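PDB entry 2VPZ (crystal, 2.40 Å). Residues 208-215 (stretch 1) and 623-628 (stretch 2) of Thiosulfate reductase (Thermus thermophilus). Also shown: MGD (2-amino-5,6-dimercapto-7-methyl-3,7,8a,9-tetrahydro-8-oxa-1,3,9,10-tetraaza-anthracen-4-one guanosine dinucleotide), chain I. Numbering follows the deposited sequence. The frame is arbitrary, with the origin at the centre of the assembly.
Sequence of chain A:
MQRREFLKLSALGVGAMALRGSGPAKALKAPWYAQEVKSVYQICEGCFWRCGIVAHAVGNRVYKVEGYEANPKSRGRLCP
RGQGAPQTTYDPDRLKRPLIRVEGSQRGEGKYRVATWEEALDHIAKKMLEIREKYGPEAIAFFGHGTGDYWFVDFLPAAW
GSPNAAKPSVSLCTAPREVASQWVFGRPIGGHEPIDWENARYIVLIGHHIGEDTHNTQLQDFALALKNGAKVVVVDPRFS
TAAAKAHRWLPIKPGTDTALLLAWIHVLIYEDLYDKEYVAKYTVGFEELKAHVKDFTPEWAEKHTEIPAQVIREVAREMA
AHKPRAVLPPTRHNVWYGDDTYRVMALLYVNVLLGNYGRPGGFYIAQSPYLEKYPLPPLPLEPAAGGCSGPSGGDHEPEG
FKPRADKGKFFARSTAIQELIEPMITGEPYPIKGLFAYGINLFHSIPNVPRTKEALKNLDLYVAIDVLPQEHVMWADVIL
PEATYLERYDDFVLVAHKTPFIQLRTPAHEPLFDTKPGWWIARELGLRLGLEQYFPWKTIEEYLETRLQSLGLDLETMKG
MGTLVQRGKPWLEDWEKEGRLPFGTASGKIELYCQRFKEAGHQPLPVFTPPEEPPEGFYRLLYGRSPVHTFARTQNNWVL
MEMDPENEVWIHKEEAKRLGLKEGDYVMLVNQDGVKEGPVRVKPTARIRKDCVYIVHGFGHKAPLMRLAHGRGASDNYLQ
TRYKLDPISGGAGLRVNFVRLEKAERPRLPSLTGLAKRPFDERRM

Stretch 1 208-215: HHIGEDTH
Stretch 2 (623-628) YGRSPV

How do the two backbones run? Residues 208-215 form no regular helix or strand: H208 to I210 are extended (phi/psi -72/99, -93/99, -95/123), G211 turns at 119/-28, and E212 follows at -100/-48. The turn is tied by G211 N to D213 O, 3.1 Å. G211's angles would jam a CB against the preceding carbonyl, so glycine fits. In the other stretch, G624 is nearly fully extended (-177/-155), R625 and S626 continue at -104/148 and -99/130, and P627 bends at -52/-17. The register sets E212 CA 4.6 Å from P627 CA.

What joins them directly? No hydrogen bond crosses; 301 Å² is buried, both sides summed, through van der Waals contacts and one CA-H...O contact, P627 CA to E212 O at 3.4 Å. P627 has the most area covered, its CB 3.8 Å from G211 O. T214 (chi1 -131°) sets CG2 3.2 Å from P627 O; its OG1 is buried without a partner. One water donates to both E212 OE2 (2.9 Å) and R625 O (2.5 Å). E212 is m at chi1 and t at chi2, with chi3 -65°.

How does H209 reach across? Its chi1 is p and chi2 167°, placing CE1 3.1 Å from R625 N, at the ring edge, and 3.8 Å from G624 CA. A CB on G624 would fall 2.9 Å from H209 CE1, a clash that glycine avoids. R625 starts toward the first stretch, but its m, m, t chain leads its end away, with CD 3.4 Å from MGD C17.

What does MGD add? It is gripped by both stretches. H209 NE2 donates to MGD O3A (3.1 Å), T214 N to MGD N20 (3.1 Å), and MGD N22 to D213 OD1 (2.9 Å); MGD N19 donates weakly to S626 O (3.0 Å). D213 OD1 also accepts from H215 N (3.2 Å), at the helix N-cap, and H215's ring lays one face over MGD C23.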

ATOM      1  N   HIS A 208      11.780  -1.112 -29.897  1.00 42.07           N
ATOM      2  CA  HIS A 208      12.814  -1.908 -29.206  1.00 40.40           C
ATOM      3  C   HIS A 208      12.037  -2.497 -27.970  1.00 39.95           C
ATOM      4  O   HIS A 208      11.863  -1.797 -26.980  1.00 43.31           O
ATOM      5  CB  HIS A 208      13.905  -0.839 -28.784  1.00 38.72           C
ATOM      6  CG  HIS A 208      15.316  -1.341 -28.602  1.00 35.85           C
ATOM      7  ND1 HIS A 208      15.654  -2.576 -28.110  1.00 35.67           N
ATOM      8  CD2 HIS A 208      16.482  -0.689 -28.734  1.00 34.85           C
ATOM      9  CE1 HIS A 208      16.960  -2.662 -27.953  1.00 34.26           C
ATOM     10  NE2 HIS A 208      17.487  -1.520 -28.326  1.00 34.14           N
ATOM     11  N   HIS A 209      11.560  -3.736 -27.982  1.00 38.44           N
ATOM     12  CA  HIS A 209      10.887  -4.277 -26.800  1.00 35.80           C
ATOM     13  C   HIS A 209      11.850  -5.052 -25.846  1.00 36.30           C
ATOM     14  O   HIS A 209      12.206  -6.202 -26.129  1.00 39.91           O
ATOM     15  CB  HIS A 209       9.640  -5.165 -27.199  1.00 33.16           C
ATOM     16  CG  HIS A 209       9.909  -6.324 -28.104  1.00 29.08           C
ATOM     17  ND1 HIS A 209       8.983  -7.318 -28.331  1.00 25.48           N
ATOM     18  CD2 HIS A 209      10.978  -6.660 -28.817  1.00 26.24           C
ATOM     19  CE1 HIS A 209       9.487  -8.225 -29.137  1.00 24.42           C
ATOM     20  NE2 HIS A 209      10.710  -7.843 -29.446  1.00 24.65           N
ATOM     21  N   ILE A 210      12.314  -4.412 -24.770  1.00 35.42           N
ATOM     22  CA  ILE A 210      13.241  -5.029 -23.795  1.00 33.61           C
ATOM     23  C   ILE A 210      12.452  -5.609 -22.618  1.00 34.22           C
ATOM     24  O   ILE A 210      11.682  -4.923 -21.922  1.00 35.56           O
ATOM     25  CB  ILE A 210      14.366  -4.039 -23.261  1.00 31.43           C
ATOM     26  CG1 ILE A 210      15.358  -3.681 -24.373  1.00 28.16           C
ATOM     27  CG2 ILE A 210      15.100  -4.720 -22.072  1.00 30.30           C
ATOM     28  CD1 ILE A 210      16.189  -2.396 -24.101  1.00 24.00           C
ATOM     29  N   GLY A 211      12.653  -6.900 -22.389  1.00 34.99           N
ATOM     30  CA  GLY A 211      11.924  -7.604 -21.363  1.00 33.58           C
ATOM     31  C   GLY A 211      11.123  -8.726 -22.025  1.00 32.53           C
ATOM     32  O   GLY A 211      10.816  -9.727 -21.370  1.00 35.41           O
ATOM     33  N   GLU A 212      10.741  -8.550 -23.294  1.00 31.52           N
ATOM     34  CA  GLU A 212      10.053  -9.583 -24.096  1.00 31.04           C
ATOM     35  C   GLU A 212      11.203 -10.178 -24.951  1.00 29.89           C
ATOM     36  O   GLU A 212      11.359 -11.413 -25.031  1.00 28.51           O
ATOM     37  CB  GLU A 212       8.899  -8.973 -24.951  1.00 33.89           C
ATOM     38  CG  GLU A 212       7.648  -8.728 -24.073  1.00 35.59           C
ATOM     39  CD  GLU A 212       6.636  -7.748 -24.663  1.00 35.91           C
ATOM     40  OE1 GLU A 212       6.985  -6.556 -24.816  1.00 37.52           O
ATOM     41  OE2 GLU A 212       5.491  -8.176 -24.961  1.00 35.84           O
ATOM     42  N   ASP A 213      11.993  -9.279 -25.566  1.00 30.14           N
ATOM     43  CA  ASP A 213      13.265  -9.596 -26.287  1.00 29.58           C
ATOM     44  C   ASP A 213      14.104  -9.724 -25.003  1.00 29.29           C
ATOM     45  O   ASP A 213      14.272  -8.770 -24.226  1.00 28.13           O
ATOM     46  CB  ASP A 213      13.752  -8.413 -27.180  1.00 29.72           C
ATOM     47  CG  ASP A 213      15.301  -8.207 -27.157  1.00 29.66           C
ATOM     48  OD1 ASP A 213      16.058  -9.140 -26.759  1.00 28.74           O
ATOM     49  OD2 ASP A 213      15.742  -7.114 -27.554  1.00 28.28           O
ATOM     50  N   THR A 214      14.652 -10.905 -24.806  1.00 30.35           N
ATOM     51  CA  THR A 214      15.290 -11.226 -23.571  1.00 31.68           C
ATOM     52  C   THR A 214      16.809 -11.523 -23.554  1.00 32.64           C
ATOM     53  O   THR A 214      17.317 -12.273 -22.689  1.00 30.88           O
ATOM     54  CB  THR A 214      14.359 -12.333 -22.913  1.00 30.52           C
ATOM     55  OG1 THR A 214      14.081 -12.019 -21.563  1.00 35.62           O
ATOM     56  CG2 THR A 214      14.909 -13.727 -23.096  1.00 31.96           C
ATOM     57  N   HIS A 215      17.519 -10.911 -24.525  1.00 32.95           N
ATOM     58  CA  HIS A 215      18.994 -10.972 -24.683  1.00 32.45           C
ATOM     59  C   HIS A 215      19.532 -10.607 -23.294  1.00 32.58           C
ATOM     60  O   HIS A 215      19.292  -9.525 -22.754  1.00 32.02           O
ATOM     61  CB  HIS A 215      19.505  -9.975 -25.788  1.00 32.79           C
ATOM     62  CG  HIS A 215      19.540 -10.532 -27.169  1.00 33.19           C
ATOM     63  ND1 HIS A 215      19.568  -9.761 -28.305  1.00 30.97           N
ATOM     64  CD2 HIS A 215      19.529 -11.795 -27.589  1.00 32.29           C
ATOM     65  CE1 HIS A 215      19.562 -10.535 -29.369  1.00 29.98           C
ATOM     66  NE2 HIS A 215      19.538 -11.782 -28.955  1.00 31.56           N
ATOM     67  N   TYR A 623       4.145  -8.325 -34.607  1.00 33.87           N
ATOM     68  CA  TYR A 623       4.627  -9.593 -34.087  1.00 34.17           C
ATOM     69  C   TYR A 623       5.886  -9.346 -33.249  1.00 34.60           C
ATOM     70  O   TYR A 623       6.474  -8.268 -33.300  1.00 33.82           O
ATOM     71  CB  TYR A 623       4.898 -10.533 -35.262  1.00 32.65           C
ATOM     72  CG  TYR A 623       5.863  -9.937 -36.267  1.00 34.69           C
ATOM     73  CD1 TYR A 623       7.244 -10.025 -36.084  1.00 34.23           C
ATOM     74  CD2 TYR A 623       5.402  -9.172 -37.363  1.00 33.13           C
ATOM     75  CE1 TYR A 623       8.145  -9.379 -36.929  1.00 33.67           C
ATOM     76  CE2 TYR A 623       6.289  -8.523 -38.215  1.00 32.76           C
ATOM     77  CZ  TYR A 623       7.672  -8.630 -37.994  1.00 33.56           C
ATOM     78  OH  TYR A 623       8.563  -7.989 -38.820  1.00 34.05           O
ATOM     79  N   GLY A 624       6.302 -10.336 -32.472  1.00 35.08           N
ATOM     80  CA  GLY A 624       7.456 -10.151 -31.644  1.00 33.27           C
ATOM     81  C   GLY A 624       7.869 -11.376 -30.870  1.00 33.35           C
ATOM     82  O   GLY A 624       7.546 -12.505 -31.248  1.00 32.04           O
ATOM     83  N   ARG A 625       8.550 -11.151 -29.747  1.00 32.82           N
ATOM     84  CA  ARG A 625       9.064 -12.230 -28.920  1.00 32.16           C
ATOM     85  C   ARG A 625       8.334 -12.557 -27.621  1.00 32.60           C
ATOM     86  O   ARG A 625       7.770 -11.674 -26.961  1.00 31.28           O
ATOM     87  CB  ARG A 625      10.533 -11.960 -28.602  1.00 30.09           C
ATOM     88  CG  ARG A 625      11.387 -11.501 -29.785  1.00 29.76           C
ATOM     89  CD  ARG A 625      11.527 -12.604 -30.842  1.00 29.63           C
ATOM     90  NE  ARG A 625      12.346 -12.221 -31.992  1.00 27.79           N
ATOM     91  CZ  ARG A 625      12.014 -12.373 -33.275  1.00 30.11           C
ATOM     92  NH1 ARG A 625      10.850 -12.915 -33.612  1.00 27.10           N
ATOM     93  NH2 ARG A 625      12.856 -11.965 -34.228  1.00 29.88           N
ATOM     94  N   SER A 626       8.364 -13.851 -27.252  1.00 34.05           N
ATOM     95  CA  SER A 626       7.827 -14.391 -25.972  1.00 34.80           C
ATOM     96  C   SER A 626       9.140 -14.498 -25.105  1.00 33.50           C
ATOM     97  O   SER A 626      10.120 -15.092 -25.543  1.00 32.98           O
ATOM     98  CB  SER A 626       7.154 -15.765 -26.213  1.00 35.40           C
ATOM     99  OG  SER A 626       6.933 -16.454 -25.005  1.00 35.42           O
ATOM    100  N   PRO A 627       9.135 -13.952 -23.852  1.00 32.86           N
ATOM    101  CA  PRO A 627      10.374 -14.039 -23.048  1.00 33.08           C
ATOM    102  C   PRO A 627      11.097 -15.381 -22.834  1.00 32.67           C
ATOM    103  O   PRO A 627      12.302 -15.457 -22.493  1.00 33.22           O
ATOM    104  CB  PRO A 627      10.002 -13.373 -21.710  1.00 32.49           C
ATOM    105  CG  PRO A 627       8.492 -13.705 -21.553  1.00 32.22           C
ATOM    106  CD  PRO A 627       7.965 -13.641 -23.006  1.00 32.87           C
ATOM    107  N   VAL A 628      10.326 -16.426 -23.111  1.00 32.09           N
ATOM    108  CA  VAL A 628      10.631 -17.843 -22.888  1.00 31.55           C
ATOM    109  C   VAL A 628      10.866 -18.779 -24.111  1.00 30.49           C
ATOM    110  O   VAL A 628      11.302 -19.930 -23.975  1.00 31.39           O
ATOM    111  CB  VAL A 628       9.417 -18.348 -21.994  1.00 33.52           C
ATOM    112  CG1 VAL A 628       9.241 -19.833 -22.052  1.00 34.76           C
ATOM    113  CG2 VAL A 628       9.584 -17.851 -20.524  1.00 34.01           C
TER
HETATM  114  PB  MGD I1766      11.362  -4.602 -32.687  1.00 29.45           P
HETATM  115  O1B MGD I1766      10.800  -5.067 -33.972  1.00 30.92           O
HETATM  116  O2B MGD I1766      12.060  -3.341 -32.603  1.00 30.31           O
HETATM  117  O3B MGD I1766      12.222  -5.911 -32.363  1.00 28.55           O
HETATM  118  O3A MGD I1766      13.358  -7.835 -31.145  1.00 23.67           O
HETATM  119  PA  MGD I1766      13.431  -6.278 -31.385  1.00 26.89           P
HETATM  120  O1A MGD I1766      14.753  -6.103 -31.971  1.00 27.59           O
HETATM  121  O2A MGD I1766      13.292  -5.604 -30.104  1.00 24.89           O
HETATM  122  O5' MGD I1766      10.244  -4.551 -31.604  1.00 31.16           O
HETATM  123  C5' MGD I1766       9.042  -5.316 -31.495  1.00 31.22           C
HETATM  124  C4' MGD I1766       8.083  -4.218 -31.063  1.00 31.10           C
HETATM  125  O4' MGD I1766       8.002  -3.422 -32.234  1.00 32.35           O
HETATM  126  C3' MGD I1766       6.616  -4.607 -30.741  1.00 33.43           C
HETATM  127  O3' MGD I1766       6.182  -4.021 -29.486  1.00 31.24           O
HETATM  128  C2' MGD I1766       5.771  -3.996 -31.887  1.00 34.38           C
HETATM  129  O2' MGD I1766       4.661  -3.306 -31.324  1.00 33.50           O
HETATM  130  C1' MGD I1766       6.672  -2.892 -32.381  1.00 35.91           C
HETATM  131  N9  MGD I1766       6.309  -2.159 -33.625  1.00 38.88           N
HETATM  132  C8  MGD I1766       5.642  -2.666 -34.709  1.00 40.67           C
HETATM  133  N7  MGD I1766       5.464  -1.722 -35.676  1.00 40.55           N
HETATM  134  C5  MGD I1766       6.007  -0.574 -35.194  1.00 40.14           C
HETATM  135  C6  MGD I1766       6.088   0.824 -35.664  1.00 40.02           C
HETATM  136  O6  MGD I1766       5.659   1.066 -36.797  1.00 39.30           O
HETATM  137  N1  MGD I1766       6.695   1.732 -34.901  1.00 39.40           N
HETATM  138  C2  MGD I1766       7.173   1.433 -33.663  1.00 40.16           C
HETATM  139  N2  MGD I1766       7.788   2.409 -32.906  1.00 40.23           N
HETATM  140  N3  MGD I1766       7.127   0.164 -33.150  1.00 40.37           N
HETATM  141  C4  MGD I1766       6.570  -0.861 -33.851  1.00 39.27           C
HETATM  142  C10 MGD I1766      13.776  -8.900 -31.972  1.00 28.60           C
HETATM  143  C11 MGD I1766      15.120  -9.283 -31.443  1.00 31.56           C
HETATM  144  O11 MGD I1766      14.935  -9.878 -30.150  1.00 32.06           O
HETATM  145  C12 MGD I1766      15.989 -10.081 -32.451  1.00 34.59           C
HETATM  146  S12 MGD I1766      16.251  -9.533 -34.021  1.00 31.68           S
HETATM  147  C13 MGD I1766      16.609 -11.273 -32.131  1.00 34.58           C
HETATM  148  S13 MGD I1766      17.649 -12.036 -33.244  1.00 33.05           S
HETATM  149  C14 MGD I1766      16.408 -11.910 -30.780  1.00 33.20           C
HETATM  150  N15 MGD I1766      15.528 -13.018 -30.734  1.00 33.64           N
HETATM  151  C16 MGD I1766      14.886 -13.374 -29.575  1.00 36.05           C
HETATM  152  C17 MGD I1766      13.971 -14.559 -29.419  1.00 36.78           C
HETATM  153  O17 MGD I1766      13.799 -15.342 -30.394  1.00 39.32           O
HETATM  154  N18 MGD I1766      13.405 -14.826 -28.192  1.00 35.77           N
HETATM  155  C19 MGD I1766      13.614 -13.946 -27.180  1.00 36.26           C
HETATM  156  N19 MGD I1766      12.985 -14.193 -26.047  1.00 35.61           N
HETATM  157  N20 MGD I1766      14.391 -12.812 -27.218  1.00 36.72           N
HETATM  158  C21 MGD I1766      15.060 -12.539 -28.379  1.00 36.23           C
HETATM  159  N22 MGD I1766      15.815 -11.462 -28.527  1.00 36.45           N
HETATM  160  C23 MGD I1766      16.033 -10.830 -29.786  1.00 33.32           C
HETATM  161  O   HOH W   1       5.511 -10.647 -26.406  1.00 38.02           O